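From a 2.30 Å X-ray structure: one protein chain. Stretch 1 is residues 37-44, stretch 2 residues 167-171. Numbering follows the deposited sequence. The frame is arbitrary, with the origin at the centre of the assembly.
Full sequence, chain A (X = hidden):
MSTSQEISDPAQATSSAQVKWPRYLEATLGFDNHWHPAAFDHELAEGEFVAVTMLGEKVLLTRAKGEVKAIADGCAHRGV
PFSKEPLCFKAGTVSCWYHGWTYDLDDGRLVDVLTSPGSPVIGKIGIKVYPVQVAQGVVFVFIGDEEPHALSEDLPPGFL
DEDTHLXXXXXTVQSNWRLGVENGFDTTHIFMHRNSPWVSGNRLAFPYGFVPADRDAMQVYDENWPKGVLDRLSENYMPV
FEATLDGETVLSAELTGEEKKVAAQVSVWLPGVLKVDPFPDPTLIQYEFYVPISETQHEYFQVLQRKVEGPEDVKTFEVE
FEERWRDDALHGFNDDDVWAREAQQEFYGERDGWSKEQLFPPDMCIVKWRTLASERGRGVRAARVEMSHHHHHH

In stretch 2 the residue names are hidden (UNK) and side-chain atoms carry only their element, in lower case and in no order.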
# COMPACT_ATOMS: atom_id res chain seq x y z
N PRO A 37 5.55 10.36 26.76
CA PRO A 37 6.49 11.32 26.17
C PRO A 37 6.10 11.59 24.71
O PRO A 37 5.63 10.69 24.01
CB PRO A 37 7.84 10.61 26.29
CG PRO A 37 7.46 9.15 26.21
CD PRO A 37 6.23 9.09 27.08
N ALA A 38 6.30 12.82 24.26
CA ALA A 38 5.97 13.20 22.89
C ALA A 38 7.22 13.59 22.11
O ALA A 38 7.34 13.32 20.92
CB ALA A 38 4.98 14.37 22.90
N ALA A 39 8.15 14.24 22.80
CA ALA A 39 9.36 14.70 22.16
C ALA A 39 10.33 15.16 23.22
O ALA A 39 10.04 15.10 24.41
CB ALA A 39 9.03 15.87 21.23
N PHE A 40 11.49 15.63 22.78
CA PHE A 40 12.49 16.15 23.70
C PHE A 40 12.36 17.66 23.71
O PHE A 40 12.09 18.27 22.67
CB PHE A 40 13.89 15.71 23.25
CG PHE A 40 14.14 14.26 23.47
CD1 PHE A 40 14.50 13.79 24.74
CD2 PHE A 40 13.93 13.34 22.45
CE1 PHE A 40 14.64 12.42 24.98
CE2 PHE A 40 14.07 11.97 22.68
CZ PHE A 40 14.43 11.51 23.94
N ASP A 41 12.53 18.25 24.88
CA ASP A 41 12.40 19.69 25.03
C ASP A 41 13.24 20.49 24.05
O ASP A 41 12.79 21.52 23.53
CB ASP A 41 12.75 20.09 26.46
CG ASP A 41 12.35 21.52 26.77
OD1 ASP A 41 11.17 21.86 26.58
OD2 ASP A 41 13.22 22.29 27.21
N HIS A 42 14.46 20.04 23.78
CA HIS A 42 15.34 20.77 22.87
C HIS A 42 14.94 20.70 21.40
O HIS A 42 15.58 21.32 20.55
CB HIS A 42 16.79 20.32 23.08
CG HIS A 42 17.36 20.75 24.40
ND1 HIS A 42 18.65 20.45 24.80
CD2 HIS A 42 16.81 21.47 25.41
CE1 HIS A 42 18.87 20.97 25.99
NE2 HIS A 42 17.77 21.59 26.39
N GLU A 43 13.88 19.97 21.09
CA GLU A 43 13.40 19.89 19.72
C GLU A 43 12.53 21.11 19.44
O GLU A 43 12.20 21.40 18.29
CB GLU A 43 12.53 18.64 19.50
CG GLU A 43 13.26 17.32 19.51
CD GLU A 43 12.32 16.17 19.19
OE1 GLU A 43 11.72 16.18 18.10
OE2 GLU A 43 12.18 15.25 20.02
N LEU A 44 12.17 21.82 20.50
CA LEU A 44 11.30 22.99 20.37
C LEU A 44 11.90 24.32 20.80
O LEU A 44 12.11 24.57 21.98
CB LEU A 44 10.02 22.76 21.18
CG LEU A 44 9.05 21.68 20.74
CD1 LEU A 44 8.47 20.98 21.97
CD2 LEU A 44 7.95 22.30 19.89
N UNK A 167 19.52 12.34 28.71
CA UNK A 167 19.68 12.61 27.29
C UNK A 167 19.16 11.40 26.53
O UNK A 167 19.39 10.27 26.94
c UNK A 167 21.80 14.05 27.62
c UNK A 167 23.32 13.95 27.51
c UNK A 167 21.16 12.83 26.96
c UNK A 167 21.29 15.33 26.98
N UNK A 168 18.43 11.64 25.45
CA UNK A 168 17.91 10.53 24.69
C UNK A 168 17.55 10.85 23.25
O UNK A 168 17.81 11.94 22.76
N UNK A 169 16.97 9.86 22.57
CA UNK A 169 16.54 10.01 21.20
C UNK A 169 15.24 9.23 21.07
O UNK A 169 14.88 8.47 21.97
c UNK A 169 17.80 7.95 20.51
c UNK A 169 18.85 10.23 20.24
c UNK A 169 18.68 7.24 19.51
c UNK A 169 17.56 9.43 20.20
N UNK A 170 14.54 9.44 19.96
CA UNK A 170 13.29 8.73 19.71
C UNK A 170 13.28 8.39 18.24
O UNK A 170 13.94 9.05 17.44
c UNK A 170 10.85 11.79 19.80
n UNK A 170 9.74 14.41 17.47
c UNK A 170 12.08 9.61 20.06
n UNK A 170 9.05 12.23 17.64
n UNK A 170 10.68 13.05 19.07
c UNK A 170 9.83 13.22 18.06
c UNK A 170 11.95 10.90 19.23
N UNK A 171 12.53 7.35 17.89
CA UNK A 171 12.42 6.93 16.51
C UNK A 171 11.13 6.13 16.39
O UNK A 171 10.58 5.66 17.40
n UNK A 171 17.29 2.62 16.16
c UNK A 171 14.74 3.78 16.25
n UNK A 171 17.78 3.39 18.27
c UNK A 171 16.94 3.30 17.24
c UNK A 171 13.49 4.59 16.56
c UNK A 171 13.61 6.05 16.11
n UNK A 171 15.73 3.86 17.31

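Position 167 carries four side-chain atoms, all carbon. The carbon bonded to CA leads to a second carbon, and the chain forks there into two single-carbon arms. The CA-to-CB bond points away from stretch 1, and although the end of the side chain comes nearer, it stays 6.2 Å from it, too far for contact. Four carbons forked at the second define leucine, so this is Leu167, whose chi1 is m and chi2 t.

At position 168 no side-chain atom is present, and the bare backbone meets stretch 1: its C lies 3.3 Å from Phe40 CZ, and its O sits over one face of that ring. With no side chain, this is Gly168. An ideal CB built on this residue would fall 3.1 Å from Phe40 CZ, a tight approach, so the absence of a side chain leaves room for the ring tip.

Position 169 again has four carbons, but the fork comes at the first of them: one arm is a single carbon, the other two carbons long. Its CA-to-CB bond points away from stretch 1, and its side chain approaches no closer than 5.0 Å. Contact is made instead through the backbone, with the N of position 169 lying 3.3 Å from Phe40 CZ. The branching pattern is isoleucine, Ile169, with chi1 p and chi2 t.

Position 170 shows three carbons in a row, a nitrogen, then a carbon carrying two more nitrogens. CB points toward stretch 1, and the nitrogen-rich end reaches the carboxylate of Glu43, with a closest approach of 2.7 Å. The atom pattern is that of arginine, Arg170. Its chi1 is p, while chi2 and chi3 are both t, so the chain is extended from CA to its guanidinium.

Position 171 repeats the pattern of three carbons, a nitrogen and a carbon bearing two nitrogens, and its side chain stays 8.9 Å from stretch 1, out of reach. It is also arginine, Arg171; its terminal nitrogens find hydrogen-bond partners elsewhere in the structure.

The contact joins a polar clamp to a ring packed on backbone. Arg170 NH2 donates to Glu43 OE1 at 2.7 Å (N-H...O angle 161°), and Arg170 NE donates to Glu43 OE2 at 2.8 Å (174°). These two nearly straight hydrogen bonds form a bidentate salt bridge along the guanidinium edge, while Ala38 O lies over one face, 3.8 Å from Arg170 CZ. Glu43 is also tied to its own stretch: Phe40 N donates to Glu43 OE2 at 2.9 Å, so this oxygen accepts from both stretches. The turn is closed by Glu43 N donating to Phe40 O at 2.9 Å. Beside the clamp, the Phe40 ring has Arg170 N at its edge, 3.7 Å from Phe40 CE2. The strand axes cross at -117° and approach to 7.6 Å, and no backbone-to-backbone hydrogen bond links the stretches; side chains span the gap, burying 272 Å² in total.

Stretch 2, residues 167-171: LGIRR
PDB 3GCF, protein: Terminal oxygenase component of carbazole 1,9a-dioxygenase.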